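Long-range contacts in integral membrane indolylacetylinositol arabinosyltransferase EmbC (PDB 7BVE), which probably polymerises arabinose into the arabinan of arabinogalactan as a membrane-embedded arabinosyltransferase of the mycobacterial cell wall: residues Tyr299-Gly304 / Val492-Ala497; Arg361-Thr366 / Ala590-Thr595; Ser406-Val411 / Thr444-His449. All blocks are in the same frame, centred on the assembly; numbering follows the deposited sequence.

Interaction 1 of 3, residues Tyr299-Gly304 / Val492-Ala497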
loop_
_atom_site.group_PDB
_atom_site.type_symbol
_atom_site.label_atom_id
_atom_site.label_comp_id
_atom_site.label_asym_id
_atom_site.label_seq_id
_atom_site.Cartn_x
_atom_site.Cartn_y
_atom_site.Cartn_z
ATOM N N TYR A 299 -4.795 -1.998 28.962
ATOM C CA TYR A 299 -4.397 -3.235 29.608
ATOM C C TYR A 299 -3.391 -4.003 28.770
ATOM O O TYR A 299 -2.497 -4.658 29.308
ATOM C CB TYR A 299 -5.657 -4.046 29.875
ATOM C CG TYR A 299 -5.510 -5.340 30.606
ATOM C CD1 TYR A 299 -5.188 -5.367 31.947
ATOM C CD2 TYR A 299 -5.791 -6.537 29.972
ATOM C CE1 TYR A 299 -5.096 -6.557 32.622
ATOM C CE2 TYR A 299 -5.705 -7.722 30.635
ATOM C CZ TYR A 299 -5.362 -7.727 31.956
ATOM O OH TYR A 299 -5.279 -8.918 32.618
ATOM N N TYR A 300 -3.504 -3.913 27.455
ATOM C CA TYR A 300 -2.683 -4.709 26.564
ATOM C C TYR A 300 -1.453 -3.978 26.058
ATOM O O TYR A 300 -0.621 -4.602 25.406
ATOM C CB TYR A 300 -3.520 -5.185 25.376
ATOM C CG TYR A 300 -4.624 -6.149 25.737
ATOM C CD1 TYR A 300 -4.358 -7.486 25.955
ATOM C CD2 TYR A 300 -5.931 -5.718 25.851
ATOM C CE1 TYR A 300 -5.357 -8.364 26.282
ATOM C CE2 TYR A 300 -6.938 -6.589 26.176
ATOM C CZ TYR A 300 -6.645 -7.908 26.389
ATOM O OH TYR A 300 -7.650 -8.780 26.710
ATOM N N ARG A 301 -1.298 -2.689 26.340
ATOM C CA ARG A 301 -0.186 -1.953 25.762
ATOM C C ARG A 301 0.130 -0.764 26.657
ATOM O O ARG A 301 -0.697 -0.335 27.461
ATOM C CB ARG A 301 -0.514 -1.538 24.321
ATOM C CG ARG A 301 0.645 -1.071 23.459
ATOM C CD ARG A 301 0.252 -0.975 22.009
ATOM N NE ARG A 301 1.337 -0.413 21.219
ATOM C CZ ARG A 301 2.363 -1.098 20.719
ATOM N NH1 ARG A 301 3.282 -0.453 20.025
ATOM N NH2 ARG A 301 2.476 -2.396 20.907
ATOM N N TRP A 302 1.377 -0.301 26.555
ATOM C CA TRP A 302 1.897 0.949 27.127
ATOM C C TRP A 302 1.956 0.950 28.649
ATOM O O TRP A 302 1.534 1.916 29.275
ATOM C CB TRP A 302 1.141 2.188 26.647
ATOM C CG TRP A 302 1.183 2.409 25.188
ATOM C CD1 TRP A 302 2.281 2.632 24.436
ATOM C CD2 TRP A 302 0.066 2.602 24.328
ATOM N NE1 TRP A 302 1.926 2.848 23.140
ATOM C CE2 TRP A 302 0.566 2.848 23.048
ATOM C CE3 TRP A 302 -1.318 2.534 24.503
ATOM C CZ2 TRP A 302 -0.260 3.038 21.957
ATOM C CZ3 TRP A 302 -2.126 2.721 23.420
ATOM C CH2 TRP A 302 -1.601 2.969 22.165
ATOM N N PHE A 303 2.464 -0.133 29.241
ATOM C CA PHE A 303 3.081 -0.121 30.571
ATOM C C PHE A 303 2.107 0.206 31.699
ATOM O O PHE A 303 2.520 0.614 32.780
ATOM C CB PHE A 303 4.259 0.853 30.583
ATOM C CG PHE A 303 5.405 0.417 29.726
ATOM C CD1 PHE A 303 5.799 -0.887 29.692
ATOM C CD2 PHE A 303 5.977 1.289 28.835
ATOM C CE1 PHE A 303 6.826 -1.268 28.871
ATOM C CE2 PHE A 303 6.985 0.892 27.998
ATOM C CZ PHE A 303 7.404 -0.385 28.023
ATOM N N GLY A 304 0.809 0.045 31.475
ATOM C CA GLY A 304 -0.148 0.348 32.516
ATOM C C GLY A 304 -0.550 1.796 32.618
ATOM O O GLY A 304 -1.157 2.186 33.616
ATOM N N VAL A 492 5.967 6.110 22.146
ATOM C CA VAL A 492 6.108 4.663 22.029
ATOM C C VAL A 492 5.333 4.132 20.834
ATOM O O VAL A 492 5.909 3.544 19.917
ATOM C CB VAL A 492 5.643 3.954 23.315
ATOM C CG1 VAL A 492 5.640 2.460 23.124
ATOM C CG2 VAL A 492 6.541 4.316 24.465
ATOM N N GLY A 493 4.024 4.343 20.835
ATOM C CA GLY A 493 3.133 3.515 20.066
ATOM C C GLY A 493 3.032 3.934 18.631
ATOM O O GLY A 493 3.712 4.852 18.163
ATOM N N PRO A 494 2.173 3.232 17.889
ATOM C CA PRO A 494 1.920 3.599 16.490
ATOM C C PRO A 494 1.124 4.894 16.416
ATOM O O PRO A 494 -0.027 4.963 16.852
ATOM C CB PRO A 494 1.120 2.407 15.953
ATOM C CG PRO A 494 0.498 1.791 17.152
ATOM C CD PRO A 494 1.461 2.004 18.275
ATOM N N SER A 495 1.756 5.936 15.891
ATOM C CA SER A 495 1.123 7.236 15.750
ATOM C C SER A 495 1.550 7.810 14.412
ATOM O O SER A 495 2.703 8.214 14.248
ATOM C CB SER A 495 1.505 8.173 16.892
ATOM O OG SER A 495 2.873 8.507 16.814
ATOM N N LEU A 496 0.630 7.830 13.461
ATOM C CA LEU A 496 0.880 8.385 12.145
ATOM C C LEU A 496 0.550 9.871 12.137
ATOM O O LEU A 496 -0.257 10.356 12.930
ATOM C CB LEU A 496 0.048 7.645 11.105
ATOM C CG LEU A 496 0.389 6.168 10.952
ATOM C CD1 LEU A 496 -0.603 5.497 10.047
ATOM C CD2 LEU A 496 1.784 6.012 10.402
ATOM N N ALA A 497 1.188 10.595 11.225
ATOM C CA ALA A 497 1.013 12.033 11.147
ATOM C C ALA A 497 -0.153 12.371 10.227
ATOM O O ALA A 497 -0.834 11.494 9.701
ATOM C CB ALA A 497 2.300 12.697 10.684
#

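Interaction 2 of 3, residues Arg361-Thr366 / Ala590-Thr595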
loop_
_atom_site.group_PDB
_atom_site.type_symbol
_atom_site.label_atom_id
_atom_site.label_comp_id
_atom_site.label_asym_id
_atom_site.label_seq_id
_atom_site.Cartn_x
_atom_site.Cartn_y
_atom_site.Cartn_z
ATOM N N ARG A 361 -41.402 9.936 -0.706
ATOM C CA ARG A 361 -41.134 8.654 -0.071
ATOM C C ARG A 361 -39.780 8.080 -0.444
ATOM O O ARG A 361 -39.189 7.344 0.356
ATOM C CB ARG A 361 -42.235 7.653 -0.418
ATOM C CG ARG A 361 -43.605 8.071 0.081
ATOM C CD ARG A 361 -43.621 8.172 1.599
ATOM N NE ARG A 361 -43.388 6.878 2.230
ATOM C CZ ARG A 361 -42.925 6.712 3.465
ATOM N NH1 ARG A 361 -42.623 7.762 4.212
ATOM N NH2 ARG A 361 -42.749 5.489 3.947
ATOM N N ALA A 362 -39.263 8.421 -1.625
ATOM C CA ALA A 362 -37.959 7.929 -2.042
ATOM C C ALA A 362 -36.843 8.476 -1.175
ATOM O O ALA A 362 -35.843 7.788 -0.953
ATOM C CB ALA A 362 -37.707 8.285 -3.500
ATOM N N ALA A 363 -37.014 9.693 -0.651
ATOM C CA ALA A 363 -36.060 10.261 0.296
ATOM C C ALA A 363 -36.020 9.463 1.589
ATOM O O ALA A 363 -34.937 9.197 2.121
ATOM C CB ALA A 363 -36.410 11.718 0.577
ATOM N N ALA A 364 -37.182 9.031 2.078
ATOM C CA ALA A 364 -37.242 8.230 3.296
ATOM C C ALA A 364 -36.617 6.857 3.095
ATOM O O ALA A 364 -35.870 6.372 3.955
ATOM C CB ALA A 364 -38.689 8.096 3.752
ATOM N N TRP A 365 -36.885 6.224 1.952
ATOM C CA TRP A 365 -36.330 4.894 1.714
ATOM C C TRP A 365 -34.819 4.931 1.494
ATOM O O TRP A 365 -34.102 4.066 2.006
ATOM C CB TRP A 365 -37.058 4.223 0.554
ATOM C CG TRP A 365 -38.401 3.706 0.971
ATOM C CD1 TRP A 365 -39.572 4.383 0.956
ATOM C CD2 TRP A 365 -38.707 2.397 1.458
ATOM N NE1 TRP A 365 -40.587 3.597 1.420
ATOM C CE2 TRP A 365 -40.081 2.367 1.730
ATOM C CE3 TRP A 365 -37.950 1.248 1.694
ATOM C CZ2 TRP A 365 -40.714 1.240 2.225
ATOM C CZ3 TRP A 365 -38.579 0.134 2.190
ATOM C CH2 TRP A 365 -39.947 0.133 2.442
ATOM N N THR A 366 -34.293 5.949 0.813
ATOM C CA THR A 366 -32.843 5.966 0.664
ATOM C C THR A 366 -32.131 6.493 1.907
ATOM O O THR A 366 -30.965 6.144 2.130
ATOM C CB THR A 366 -32.419 6.758 -0.566
ATOM O OG1 THR A 366 -31.009 6.624 -0.745
ATOM C CG2 THR A 366 -32.698 8.166 -0.393
ATOM N N ALA A 590 -29.673 13.841 -1.429
ATOM C CA ALA A 590 -29.346 13.287 -2.731
ATOM C C ALA A 590 -30.516 12.564 -3.377
ATOM O O ALA A 590 -30.420 12.198 -4.546
ATOM C CB ALA A 590 -28.162 12.337 -2.613
ATOM N N ALA A 591 -31.600 12.316 -2.650
ATOM C CA ALA A 591 -32.799 11.848 -3.329
ATOM C C ALA A 591 -33.634 12.997 -3.848
ATOM O O ALA A 591 -34.269 12.871 -4.897
ATOM C CB ALA A 591 -33.649 11.009 -2.404
ATOM N N VAL A 592 -33.685 14.109 -3.115
ATOM C CA VAL A 592 -34.415 15.261 -3.634
ATOM C C VAL A 592 -33.664 15.892 -4.805
ATOM O O VAL A 592 -34.280 16.373 -5.762
ATOM C CB VAL A 592 -34.687 16.248 -2.488
ATOM C CG1 VAL A 592 -35.364 17.508 -2.977
ATOM C CG2 VAL A 592 -35.558 15.586 -1.475
ATOM N N ALA A 593 -32.337 15.820 -4.805
ATOM C CA ALA A 593 -31.532 16.429 -5.858
ATOM C C ALA A 593 -31.533 15.654 -7.170
ATOM O O ALA A 593 -30.853 16.075 -8.105
ATOM C CB ALA A 593 -30.090 16.590 -5.378
ATOM N N VAL A 594 -32.261 14.549 -7.276
ATOM C CA VAL A 594 -32.218 13.705 -8.462
ATOM C C VAL A 594 -33.555 13.640 -9.194
ATOM O O VAL A 594 -33.558 13.554 -10.434
ATOM C CB VAL A 594 -31.709 12.291 -8.083
ATOM C CG1 VAL A 594 -31.889 11.248 -9.160
ATOM C CG2 VAL A 594 -30.238 12.367 -7.797
ATOM N N THR A 595 -34.682 13.813 -8.501
ATOM C CA THR A 595 -36.031 13.700 -9.051
ATOM C C THR A 595 -36.322 14.634 -10.220
ATOM O O THR A 595 -35.584 15.595 -10.451
ATOM C CB THR A 595 -37.064 13.966 -7.958
ATOM O OG1 THR A 595 -36.878 15.285 -7.439
ATOM C CG2 THR A 595 -36.924 12.969 -6.837
#

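Interaction 3 of 3, residues Ser406-Val411 / Thr444-His449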
loop_
_atom_site.group_PDB
_atom_site.type_symbol
_atom_site.label_atom_id
_atom_site.label_comp_id
_atom_site.label_asym_id
_atom_site.label_seq_id
_atom_site.Cartn_x
_atom_site.Cartn_y
_atom_site.Cartn_z
ATOM N N SER A 406 -34.551 31.313 18.167
ATOM C CA SER A 406 -33.679 32.422 18.574
ATOM C C SER A 406 -33.452 32.437 20.088
ATOM O O SER A 406 -33.792 33.387 20.789
ATOM C CB SER A 406 -34.217 33.768 18.074
ATOM O OG SER A 406 -33.361 34.828 18.450
ATOM N N ARG A 407 -32.859 31.351 20.579
ATOM C CA ARG A 407 -32.600 31.144 21.995
ATOM C C ARG A 407 -31.222 30.525 22.163
ATOM O O ARG A 407 -30.728 29.841 21.269
ATOM C CB ARG A 407 -33.669 30.255 22.627
ATOM C CG ARG A 407 -34.993 30.950 22.831
ATOM C CD ARG A 407 -36.057 30.022 23.353
ATOM N NE ARG A 407 -37.261 30.763 23.696
ATOM C CZ ARG A 407 -38.391 30.206 24.108
ATOM N NH1 ARG A 407 -38.483 28.891 24.212
ATOM N NH2 ARG A 407 -39.431 30.966 24.409
ATOM N N LEU A 408 -30.607 30.764 23.320
ATOM C CA LEU A 408 -29.216 30.387 23.553
ATOM C C LEU A 408 -29.037 29.099 24.337
ATOM O O LEU A 408 -27.950 28.510 24.287
ATOM C CB LEU A 408 -28.483 31.499 24.297
ATOM C CG LEU A 408 -28.147 32.743 23.502
ATOM C CD1 LEU A 408 -27.615 33.780 24.428
ATOM C CD2 LEU A 408 -27.098 32.372 22.507
ATOM N N LEU A 409 -30.055 28.665 25.076
ATOM C CA LEU A 409 -29.924 27.438 25.855
ATOM C C LEU A 409 -29.716 26.173 25.017
ATOM O O LEU A 409 -28.866 25.361 25.418
ATOM C CB LEU A 409 -31.120 27.291 26.805
ATOM C CG LEU A 409 -31.112 26.062 27.714
ATOM C CD1 LEU A 409 -29.963 26.112 28.684
ATOM C CD2 LEU A 409 -32.407 25.950 28.451
ATOM N N PRO A 410 -30.401 25.927 23.883
ATOM C CA PRO A 410 -29.998 24.769 23.071
ATOM C C PRO A 410 -28.621 24.893 22.441
ATOM O O PRO A 410 -27.985 23.866 22.185
ATOM C CB PRO A 410 -31.108 24.672 22.019
ATOM C CG PRO A 410 -31.745 25.950 22.010
ATOM C CD PRO A 410 -31.692 26.447 23.389
ATOM N N VAL A 411 -28.105 26.103 22.249
ATOM C CA VAL A 411 -26.728 26.248 21.787
ATOM C C VAL A 411 -25.746 25.859 22.893
ATOM O O VAL A 411 -24.726 25.202 22.637
ATOM C CB VAL A 411 -26.501 27.684 21.282
ATOM C CG1 VAL A 411 -25.077 27.889 20.843
ATOM C CG2 VAL A 411 -27.444 27.987 20.139
ATOM N N THR A 444 -25.320 35.427 15.307
ATOM C CA THR A 444 -26.619 35.988 14.947
ATOM C C THR A 444 -27.563 36.039 16.143
ATOM O O THR A 444 -28.301 37.016 16.311
ATOM C CB THR A 444 -27.235 35.167 13.815
ATOM O OG1 THR A 444 -26.289 35.045 12.748
ATOM C CG2 THR A 444 -28.475 35.847 13.270
ATOM N N ILE A 445 -27.525 35.020 17.002
ATOM C CA ILE A 445 -28.400 35.002 18.173
ATOM C C ILE A 445 -27.906 35.967 19.246
ATOM O O ILE A 445 -28.708 36.654 19.886
ATOM C CB ILE A 445 -28.539 33.568 18.717
ATOM C CG1 ILE A 445 -29.086 32.642 17.642
ATOM C CG2 ILE A 445 -29.467 33.520 19.889
ATOM C CD1 ILE A 445 -30.379 33.100 17.047
ATOM N N VAL A 446 -26.589 36.051 19.457
ATOM C CA VAL A 446 -26.057 36.922 20.502
ATOM C C VAL A 446 -26.230 38.389 20.125
ATOM O O VAL A 446 -26.585 39.219 20.972
ATOM C CB VAL A 446 -24.587 36.554 20.795
ATOM C CG1 VAL A 446 -23.902 37.601 21.639
ATOM C CG2 VAL A 446 -24.526 35.249 21.547
ATOM N N ALA A 447 -26.069 38.725 18.842
ATOM C CA ALA A 447 -26.189 40.114 18.411
ATOM C C ALA A 447 -27.616 40.649 18.457
ATOM O O ALA A 447 -27.800 41.861 18.324
ATOM C CB ALA A 447 -25.634 40.260 16.997
ATOM N N ALA A 448 -28.618 39.792 18.646
ATOM C CA ALA A 448 -30.003 40.228 18.763
ATOM C C ALA A 448 -30.441 40.477 20.198
ATOM O O ALA A 448 -31.297 41.335 20.430
ATOM C CB ALA A 448 -30.937 39.193 18.133
ATOM N N HIS A 449 -29.880 39.753 21.164
ATOM C CA HIS A 449 -30.281 39.853 22.559
ATOM C C HIS A 449 -29.423 40.808 23.369
ATOM O O HIS A 449 -29.746 41.061 24.532
ATOM C CB HIS A 449 -30.222 38.479 23.230
ATOM C CG HIS A 449 -31.256 37.516 22.740
ATOM N ND1 HIS A 449 -31.227 36.176 23.058
ATOM C CD2 HIS A 449 -32.351 37.697 21.968
ATOM C CE1 HIS A 449 -32.258 35.571 22.498
ATOM N NE2 HIS A 449 -32.956 36.471 21.830
#

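Interaction 1 of 3, residues Tyr299-Gly304 / Val492-Ala497
The indole of W302 makes most of this contact, its long edge set against the chain where helix 479-492 gives way to loop. From CB outward, the first torsion (chi1 -61°) puts CG anti to the carbonyl carbon and beside the backbone N, and from there the five-membered ring brings CD1 to V492 CG1 at 3.6 Å. CG1 lies near the indole plane, so the valine meets the ring at its rim, the two side chains sliding past each other in opposite directions. One atom further on, W302 NE1 lies 3.4 Å from G493 CA, again in the plane; with no side chain on G493, the indole edge comes directly against the backbone. CE2 follows the same CA, and on the six-membered ring W302 CZ2 still lies against G493 CA and comes obliquely within 4.2 Å of P494 CD. The ring is also held from one face by its neighbour in sequence: R301 CG sits 3.8 Å above the W302 plane, over its centre. R301 has CG anti to the backbone N (chi1 -165°) and runs extended to NE, so its guanidinium meets P494 tip to tip, with R301 NH1 3.5 Å from P494 CD. Its NH2 hydrogen-bonds the carbonyl of V1004, tying this loop to the C-terminal region. The W302 side chain lies about 4 Å from bound ethambutol at the nearest atoms, and V1004 lines the drug's pocket. The contact thus lies beside the ethambutol site, where loops of the GT-C-type membrane domain meet the C-terminal region.

Interaction 2 of 3, residues Arg361-Thr366 / Ala590-Thr595
T366 holds OG1 anti to its backbone N (chi1 -174°), which puts CG2 between N and the carbonyl carbon and faces that methyl to A591, while V592, with CG1 anti to its own N (chi1 176°), swings CG2 to the A363 side. The result is a helix-helix contact of small residues within the GT-C-type membrane domain, joining the first turns of helix 361-378 to the last turn of helix 582-592. Its centre is the methyl of A591, whose CA-CB bond points at the other helix. A591 CB meets T366 CG2 at 3.6 Å and comes within 3.7 Å of A363 CA, so the methyl rests partly on side chain and partly on bare backbone. The A363 methyl, set off to one side, adds a longer touch, A363 CB to A591 CB at 4.1 Å. Because alanine dominates both surfaces, the backbones come close: A363 CA and A591 CA are 5.1 Å apart. No hydrogen bond crosses the interface. A362 O, also near the A591 methyl, is used inside its own helix, accepting from T366 N at 3.0 Å. Other helices close around the pair: T366 also touches L689 and A690 of helix 688-710, A590 faces helix 517-539, and W365 packs on helix 258-272, its carbonyl taking a hydrogen bond from W694. V592 also packs on A356, A357, I543 and T546, and its CG2 only loosely approaches A363 CB. Just past the helix end, T595 OG1 gives a weak 3.3 Å hydrogen bond to V592 O.

Interaction 3 of 3, residues Ser406-Val411 / Thr444-His449
I445 has the largest share on its side of this contact, its two branches parting to separate targets. With CG1 anti to the carbonyl carbon (chi1 -58°), its tip I445 CD1 rests 3.7 Å from S406 CA, on the residue that leaves helix 385-405 with positive phi. The other branch, I445 CG2, meets L408 CD2, also at 3.7 Å, the two chains sliding past each other in opposite directions. V446 extends this patch: its CG2 lies 4.0 Å from L408 CD2, the side chains crossing at about a right angle. H449 ends the walk on the S406 side. Its imidazole presents an edge to the S406 carbonyl, with H449 CE1 3.2 Å from S406 O, and I445 O lies above one face of the ring, offset toward the rim. Beyond, L458 touches both L408 and H449, while D238 accepts hydrogen bonds from the backbone N of L408 and L409. R407 points away from helix 440-449. The contact therefore pairs aliphatic packing of I445 and V446 on L408 with the imidazole edge of H449 at the polar S406 carbonyl, in a loop whose R407 side chain passes about 4 Å, nearest atoms, from the bound phosphopantetheine group.

Overall arrangement
All three contacts belong to the GT-C-type membrane domain, yet none touches another. The centres of interactions 2 and 3 lie about 33 Å apart; the centre of interaction 1 is about 44 Å from that of interaction 2 and about 43 Å from that of interaction 3. They share no helix. Interaction 2 is the buried one, two helices meeting through methyl groups. Interaction 1 is a surface contact of loops, where an indole and a guanidinium lie against glycine and proline. Interaction 3, partly buried, sets branched aliphatic packing beside a histidine edge. Aromatic groups take part in the two contacts near ligands, a charged one chiefly in interaction 1, and only small aliphatic groups and a threonine methyl in interaction 2.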